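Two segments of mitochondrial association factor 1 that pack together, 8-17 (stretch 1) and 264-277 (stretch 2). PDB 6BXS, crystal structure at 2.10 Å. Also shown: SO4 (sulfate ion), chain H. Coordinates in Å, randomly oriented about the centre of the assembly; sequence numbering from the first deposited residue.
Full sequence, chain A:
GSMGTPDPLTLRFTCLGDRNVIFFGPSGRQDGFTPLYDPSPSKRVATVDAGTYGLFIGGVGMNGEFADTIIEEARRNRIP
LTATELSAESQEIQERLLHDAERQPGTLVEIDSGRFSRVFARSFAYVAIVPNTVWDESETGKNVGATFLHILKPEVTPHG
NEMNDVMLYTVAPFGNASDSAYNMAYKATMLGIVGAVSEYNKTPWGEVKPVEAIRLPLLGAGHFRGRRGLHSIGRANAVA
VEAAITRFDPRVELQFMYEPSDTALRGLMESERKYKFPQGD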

ATOM      1  N   PRO A   8      -3.047  18.035   6.910  1.00 33.48           N
ATOM      2  CA  PRO A   8      -2.014  17.524   6.003  1.00 29.39           C
ATOM      3  C   PRO A   8      -0.691  18.279   6.150  1.00 32.51           C
ATOM      4  O   PRO A   8      -0.396  19.177   5.360  1.00 31.90           O
ATOM      5  N   LEU A   9       0.090  17.918   7.165  1.00 25.83           N
ATOM      6  CA  LEU A   9       1.407  18.514   7.364  1.00 26.83           C
ATOM      7  C   LEU A   9       2.331  18.134   6.213  1.00 31.52           C
ATOM      8  O   LEU A   9       2.576  16.952   5.967  1.00 26.37           O
ATOM      9  N   THR A  10       2.840  19.145   5.513  1.00 23.17           N
ATOM     10  CA  THR A  10       3.702  18.936   4.356  1.00 23.40           C
ATOM     11  C   THR A  10       5.128  19.380   4.665  1.00 33.71           C
ATOM     12  O   THR A  10       5.352  20.507   5.113  1.00 30.78           O
ATOM     13  N   LEU A  11       6.084  18.486   4.423  1.00 25.40           N
ATOM     14  CA  LEU A  11       7.495  18.758   4.677  1.00 30.81           C
ATOM     15  C   LEU A  11       8.350  18.337   3.488  1.00 27.77           C
ATOM     16  O   LEU A  11       8.122  17.285   2.891  1.00 26.50           O
ATOM     17  N   ARG A  12       9.337  19.164   3.152  1.00 29.71           N
ATOM     18  CA  ARG A  12      10.218  18.895   2.022  1.00 29.31           C
ATOM     19  C   ARG A  12      11.445  18.114   2.469  1.00 28.23           C
ATOM     20  O   ARG A  12      12.014  18.388   3.524  1.00 23.96           O
ATOM     21  N   PHE A  13      11.846  17.142   1.654  1.00 26.04           N
ATOM     22  CA  PHE A  13      12.950  16.252   1.992  1.00 23.30           C
ATOM     23  C   PHE A  13      14.012  16.253   0.905  1.00 29.21           C
ATOM     24  O   PHE A  13      13.773  15.792  -0.210  1.00 24.63           O
ATOM     25  N   THR A  14      15.187  16.774   1.237  1.00 31.66           N
ATOM     26  CA  THR A  14      16.289  16.814   0.290  1.00 33.66           C
ATOM     27  C   THR A  14      16.876  15.418   0.103  1.00 30.20           C
ATOM     28  O   THR A  14      17.518  15.139  -0.909  1.00 31.58           O
ATOM     29  N   CYS A  15      16.657  14.543   1.081  1.00 30.30           N
ATOM     30  CA  CYS A  15      17.098  13.156   0.968  1.00 30.13           C
ATOM     31  C   CYS A  15      16.210  12.379  -0.002  1.00 24.64           C
ATOM     32  O   CYS A  15      16.533  11.254  -0.383  1.00 29.00           O
ATOM     33  N   LEU A  16      15.091  12.989  -0.394  1.00 25.60           N
ATOM     34  CA  LEU A  16      14.172  12.394  -1.363  1.00 25.28           C
ATOM     35  C   LEU A  16      14.084  13.243  -2.629  1.00 28.36           C
ATOM     36  O   LEU A  16      13.030  13.323  -3.263  1.00 28.47           O
ATOM     37  N   GLY A  17      15.192  13.878  -2.994  1.00 30.56           N
ATOM     38  CA  GLY A  17      15.237  14.703  -4.188  1.00 27.07           C
ATOM     39  C   GLY A  17      14.363  15.938  -4.071  1.00 32.20           C
ATOM     40  O   GLY A  17      13.754  16.370  -5.051  1.00 30.96           O
ATOM     41  N   ALA A 264       6.228   7.297  11.355  1.00 22.82           N
ATOM     42  CA  ALA A 264       6.574   7.482   9.949  1.00 22.68           C
ATOM     43  C   ALA A 264       7.300   8.810   9.757  1.00 23.41           C
ATOM     44  O   ALA A 264       8.335   8.878   9.095  1.00 21.78           O
ATOM     45  N   LEU A 265       6.744   9.860  10.349  1.00 25.41           N
ATOM     46  CA  LEU A 265       7.343  11.188  10.311  1.00 23.74           C
ATOM     47  C   LEU A 265       8.735  11.199  10.941  1.00 24.63           C
ATOM     48  O   LEU A 265       9.696  11.650  10.323  1.00 27.06           O
ATOM     49  N   ARG A 266       8.837  10.692  12.167  1.00 28.06           N
ATOM     50  CA  ARG A 266      10.099  10.722  12.906  1.00 28.36           C
ATOM     51  C   ARG A 266      11.219   9.971  12.199  1.00 26.84           C
ATOM     52  O   ARG A 266      12.372  10.398  12.227  1.00 27.23           O
ATOM     53  N   GLY A 267      10.883   8.842  11.583  1.00 28.21           N
ATOM     54  CA  GLY A 267      11.872   8.043  10.883  1.00 24.25           C
ATOM     55  C   GLY A 267      12.484   8.808   9.726  1.00 27.12           C
ATOM     56  O   GLY A 267      13.698   8.782   9.522  1.00 27.76           O
ATOM     57  N   LEU A 268      11.638   9.498   8.968  1.00 23.69           N
ATOM     58  CA  LEU A 268      12.095  10.264   7.815  1.00 29.13           C
ATOM     59  C   LEU A 268      12.800  11.551   8.238  1.00 27.44           C
ATOM     60  O   LEU A 268      13.747  11.983   7.584  1.00 28.83           O
ATOM     61  N   MET A 269      12.333  12.163   9.325  1.00 29.21           N
ATOM     62  CA  MET A 269      13.018  13.315   9.908  1.00 30.61           C
ATOM     63  C   MET A 269      14.462  12.947  10.222  1.00 32.62           C
ATOM     64  O   MET A 269      15.382  13.732   9.993  1.00 37.06           O
ATOM     65  N   GLU A 270      14.650  11.742  10.751  1.00 32.08           N
ATOM     66  CA  GLU A 270      15.974  11.254  11.109  1.00 35.06           C
ATOM     67  C   GLU A 270      16.827  11.024   9.864  1.00 36.57           C
ATOM     68  O   GLU A 270      18.023  11.307   9.864  1.00 38.32           O
ATOM     69  N   SER A 271      16.203  10.515   8.805  1.00 31.90           N
ATOM     70  CA  SER A 271      16.897  10.305   7.538  1.00 33.09           C
ATOM     71  C   SER A 271      17.334  11.637   6.938  1.00 32.02           C
ATOM     72  O   SER A 271      18.433  11.753   6.397  1.00 30.95           O
ATOM     73  N   GLU A 272      16.461  12.634   7.034  1.00 31.94           N
ATOM     74  CA  GLU A 272      16.752  13.973   6.532  1.00 35.70           C
ATOM     75  C   GLU A 272      17.930  14.578   7.285  1.00 40.24           C
ATOM     76  O   GLU A 272      18.837  15.154   6.683  1.00 40.13           O
ATOM     77  N   ARG A 273      17.903  14.443   8.607  1.00 43.64           N
ATOM     78  CA  ARG A 273      18.970  14.951   9.461  1.00 48.19           C
ATOM     79  C   ARG A 273      20.291  14.268   9.117  1.00 49.15           C
ATOM     80  O   ARG A 273      21.339  14.910   9.059  1.00 47.22           O
ATOM     81  N   LYS A 274      20.227  12.961   8.881  1.00 42.89           N
ATOM     82  CA  LYS A 274      21.415  12.177   8.562  1.00 42.19           C
ATOM     83  C   LYS A 274      21.975  12.557   7.196  1.00 45.06           C
ATOM     84  O   LYS A 274      23.188  12.557   6.989  1.00 43.96           O
ATOM     85  N   TYR A 275      21.082  12.881   6.268  1.00 43.90           N
ATOM     86  CA  TYR A 275      21.477  13.277   4.922  1.00 43.99           C
ATOM     87  C   TYR A 275      22.100  14.671   4.925  1.00 46.77           C
ATOM     88  O   TYR A 275      23.132  14.899   4.294  1.00 47.97           O
ATOM     89  N   LYS A 276      21.469  15.597   5.641  1.00 45.61           N
ATOM     90  CA  LYS A 276      21.908  16.989   5.654  1.00 53.25           C
ATOM     91  C   LYS A 276      23.150  17.207   6.514  1.00 58.42           C
ATOM     92  O   LYS A 276      23.735  18.290   6.500  1.00 60.51           O
ATOM     93  N   PHE A 277      23.546  16.181   7.263  1.00 59.28           N
ATOM     94  CA  PHE A 277      24.754  16.248   8.082  1.00 60.75           C
ATOM     95  C   PHE A 277      25.505  14.920   8.031  1.00 56.67           C
ATOM     96  O   PHE A 277      26.312  14.686   7.131  1.00 60.86           O
TER

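What holds the end of the strand to the helix by polar contact? Glu272 (chi1 t, chi2 p) leaves its helix sideways, but its carboxylate reaches the backbone just past the strand. Thr14 N donates to Glu272 OE2 at 3.1 Å and Cys15 N to Glu272 OE1 at 3.1 Å, so one side chain accepts from two successive amides where the chain turns into its 3-10 segment.

Which apolar side chains fill the space between strand and helix? Leu11 (m, t) points toward the helix, its CD1 lying 3.6 Å from Leu265 CD1 and 3.5 Å from Met269 CE. Met269 starts away from the strand, yet with chi1 and chi2 both m its methyl comes back, CE sitting 3.3 Å from Phe13 CZ. The Phe13 ring (chi1 m) also reaches Leu268, with CE2 3.8 Å from CB, and the backbone Leu268 O lies at the ring edge.

How does Tyr275 take part? With chi1 t, its ring lies against the 3-10 segment: Cys15 CA sits over one face, 3.9 Å from the ring centroid, a CH-pi contact. Thr14 CG2 approaches Tyr275 CD1 at 3.5 Å.

Does the bound sulfate bridge the stretches? It meets the helix alone, where Arg266 NH1 donates to SO4 O3 at 2.8 Å.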

ATOM      1  CB  PRO A   8      -2.635  17.739   4.621  1.00 27.25           C
ATOM      2  CG  PRO A   8      -3.493  18.940   4.788  1.00 37.50           C
ATOM      3  CD  PRO A   8      -4.006  18.909   6.209  1.00 29.67           C
ATOM      4  CB  LEU A   9       2.007  18.067   8.700  1.00 24.37           C
ATOM      5  CG  LEU A   9       3.480  18.402   8.958  1.00 30.35           C
ATOM      6  CD1 LEU A   9       3.719  19.906   8.946  1.00 25.42           C
ATOM      7  CD2 LEU A   9       3.929  17.792  10.277  1.00 28.70           C
ATOM      8  CB  THR A  10       3.179  19.699   3.125  1.00 28.62           C
ATOM      9  OG1 THR A  10       1.829  19.303   2.854  1.00 33.67           O
ATOM     10  CG2 THR A  10       4.039  19.412   1.902  1.00 28.79           C
ATOM     11  CB  LEU A  11       7.960  18.031   5.941  1.00 27.47           C
ATOM     12  CG  LEU A  11       7.262  18.440   7.241  1.00 31.63           C
ATOM     13  CD1 LEU A  11       7.678  17.524   8.380  1.00 28.50           C
ATOM     14  CD2 LEU A  11       7.562  19.889   7.589  1.00 30.47           C
ATOM     15  CB  ARG A  12      10.645  20.199   1.352  1.00 38.24           C
ATOM     16  CG  ARG A  12      11.550  20.005   0.148  1.00 34.20           C
ATOM     17  CD  ARG A  12      11.466  21.196  -0.789  1.00 41.04           C
ATOM     18  NE  ARG A  12      10.152  21.278  -1.423  1.00 48.34           N
ATOM     19  CZ  ARG A  12       9.623  22.388  -1.926  1.00 40.88           C
ATOM     20  NH1 ARG A  12      10.285  23.537  -1.873  1.00 60.47           N
ATOM     21  NH2 ARG A  12       8.419  22.352  -2.482  1.00 42.07           N
ATOM     22  CB  PHE A  13      12.429  14.833   2.218  1.00 26.34           C
ATOM     23  CG  PHE A  13      11.602  14.689   3.457  1.00 26.80           C
ATOM     24  CD1 PHE A  13      10.248  14.978   3.441  1.00 27.18           C
ATOM     25  CD2 PHE A  13      12.180  14.273   4.645  1.00 26.95           C
ATOM     26  CE1 PHE A  13       9.486  14.850   4.584  1.00 25.51           C
ATOM     27  CE2 PHE A  13      11.422  14.143   5.788  1.00 28.39           C
ATOM     28  CZ  PHE A  13      10.075  14.432   5.760  1.00 27.47           C
ATOM     29  CB  THR A  14      17.396  17.786   0.746  1.00 38.41           C
ATOM     30  OG1 THR A  14      18.370  17.931  -0.294  1.00 55.82           O
ATOM     31  CG2 THR A  14      18.077  17.284   2.006  1.00 28.64           C
ATOM     32  CB  CYS A  15      17.103  12.472   2.340  1.00 32.57           C
ATOM     33  SG  CYS A  15      15.465  12.156   3.042  1.00 31.39           S
ATOM     34  CB  LEU A  16      12.777  12.232  -0.754  1.00 26.08           C
ATOM     35  CG  LEU A  16      12.678  11.430   0.547  1.00 25.05           C
ATOM     36  CD1 LEU A  16      11.236  11.381   1.027  1.00 23.73           C
ATOM     37  CD2 LEU A  16      13.231  10.025   0.372  1.00 26.20           C
ATOM     38  CB  ALA A 264       5.329   7.426   9.076  1.00 18.98           C
ATOM     39  CB  LEU A 265       6.432  12.187  11.028  1.00 26.40           C
ATOM     40  CG  LEU A 265       6.930  13.631  11.150  1.00 24.09           C
ATOM     41  CD1 LEU A 265       7.116  14.262   9.781  1.00 27.55           C
ATOM     42  CD2 LEU A 265       5.963  14.447  11.988  1.00 26.25           C
ATOM     43  CB  ARG A 266       9.915  10.134  14.304  1.00 34.74           C
ATOM     44  CG  ARG A 266       9.296  11.084  15.309  1.00 40.99           C
ATOM     45  CD  ARG A 266       9.866  10.835  16.694  1.00 45.09           C
ATOM     46  NE  ARG A 266       8.891  11.082  17.750  1.00 51.91           N
ATOM     47  CZ  ARG A 266       9.163  11.012  19.048  1.00 49.13           C
ATOM     48  NH1 ARG A 266      10.388  10.710  19.459  1.00 51.16           N
ATOM     49  NH2 ARG A 266       8.209  11.249  19.936  1.00 58.58           N
ATOM     50  CB  LEU A 268      10.919  10.580   6.888  1.00 23.00           C
ATOM     51  CG  LEU A 268      10.601   9.496   5.854  1.00 22.73           C
ATOM     52  CD1 LEU A 268       9.239   9.735   5.212  1.00 24.70           C
ATOM     53  CD2 LEU A 268      11.685   9.430   4.783  1.00 24.09           C
ATOM     54  CB  MET A 269      12.319  13.787  11.186  1.00 36.17           C
ATOM     55  CG  MET A 269      11.011  14.539  10.974  1.00 34.01           C
ATOM     56  SD  MET A 269      11.227  16.194  10.290  1.00 63.43           S
ATOM     57  CE  MET A 269      10.795  15.892   8.584  1.00 31.30           C
ATOM     58  CB  GLU A 270      15.862   9.964  11.923  1.00 36.51           C
ATOM     59  CG  GLU A 270      17.193   9.447  12.454  1.00 44.82           C
ATOM     60  CD  GLU A 270      17.034   8.447  13.587  1.00 50.38           C
ATOM     61  OE1 GLU A 270      16.091   8.590  14.395  1.00 49.49           O
ATOM     62  OE2 GLU A 270      17.857   7.510  13.668  1.00 56.21           O
ATOM     63  CB  SER A 271      16.004   9.553   6.553  1.00 31.41           C
ATOM     64  OG  SER A 271      15.928   8.177   6.883  1.00 38.01           O
ATOM     65  CB  GLU A 272      15.517  14.870   6.668  1.00 30.69           C
ATOM     66  CG  GLU A 272      15.694  16.307   6.186  1.00 34.31           C
ATOM     67  CD  GLU A 272      15.707  16.430   4.673  1.00 37.02           C
ATOM     68  OE1 GLU A 272      15.870  15.399   3.986  1.00 32.75           O
ATOM     69  OE2 GLU A 272      15.544  17.562   4.169  1.00 35.76           O
ATOM     70  CB  ARG A 273      18.621  14.726  10.934  1.00 51.92           C
ATOM     71  CG  ARG A 273      19.462  15.523  11.922  1.00 70.13           C
ATOM     72  CD  ARG A 273      18.893  16.917  12.161  1.00 82.61           C
ATOM     73  NE  ARG A 273      19.380  17.494  13.413  1.00 87.81           N
ATOM     74  CZ  ARG A 273      18.859  17.241  14.612  1.00 98.31           C
ATOM     75  NH1 ARG A 273      17.827  16.415  14.736  1.00112.37           N
ATOM     76  NH2 ARG A 273      19.371  17.813  15.692  1.00 80.30           N
ATOM     77  CB  LYS A 274      21.091  10.681   8.597  1.00 46.53           C
ATOM     78  CG  LYS A 274      21.955   9.883   9.558  1.00 51.15           C
ATOM     79  CD  LYS A 274      21.258   8.612  10.018  1.00 61.00           C
ATOM     80  CE  LYS A 274      21.958   8.010  11.225  1.00 62.33           C
ATOM     81  NZ  LYS A 274      21.253   6.803  11.735  1.00 58.75           N
ATOM     82  CB  TYR A 275      20.269  13.239   3.984  1.00 35.76           C
ATOM     83  CG  TYR A 275      20.580  13.590   2.544  1.00 37.59           C
ATOM     84  CD1 TYR A 275      20.657  14.913   2.133  1.00 42.55           C
ATOM     85  CD2 TYR A 275      20.785  12.597   1.595  1.00 36.88           C
ATOM     86  CE1 TYR A 275      20.936  15.239   0.820  1.00 41.49           C
ATOM     87  CE2 TYR A 275      21.064  12.915   0.278  1.00 42.50           C
ATOM     88  CZ  TYR A 275      21.138  14.238  -0.103  1.00 39.96           C
ATOM     89  OH  TYR A 275      21.415  14.563  -1.412  1.00 45.55           O
ATOM     90  CB  LYS A 276      20.779  17.897   6.146  1.00 54.44           C
ATOM     91  CG  LYS A 276      19.727  18.210   5.088  1.00 53.92           C
ATOM     92  CD  LYS A 276      18.925  19.465   5.420  1.00 61.78           C
ATOM     93  CE  LYS A 276      19.767  20.737   5.333  1.00 67.76           C
ATOM     94  NZ  LYS A 276      20.436  20.900   4.010  1.00 80.00           N
ATOM     95  CB  PHE A 277      24.411  16.599   9.532  1.00 59.42           C
ATOM     96  CG  PHE A 277      23.572  17.837   9.679  1.00 64.23           C
ATOM     97  CD1 PHE A 277      24.108  19.091   9.435  1.00 66.47           C
ATOM     98  CD2 PHE A 277      22.247  17.748  10.076  1.00 65.73           C
ATOM     99  CE1 PHE A 277      23.336  20.232   9.573  1.00 64.79           C
ATOM    100  CE2 PHE A 277      21.471  18.883  10.216  1.00 64.79           C
ATOM    101  CZ  PHE A 277      22.016  20.126   9.966  1.00 67.82           C
TER
HETATM  102  S   SO4 H 505      13.520   9.795  17.284  1.00 62.09           S
HETATM  103  O1  SO4 H 505      14.462   9.015  18.084  1.00 61.22           O
HETATM  104  O2  SO4 H 505      12.514   8.899  16.717  1.00 56.69           O
HETATM  105  O3  SO4 H 505      12.866  10.790  18.130  1.00 53.81           O
HETATM  106  O4  SO4 H 505      14.241  10.472  16.211  1.00 49.62           O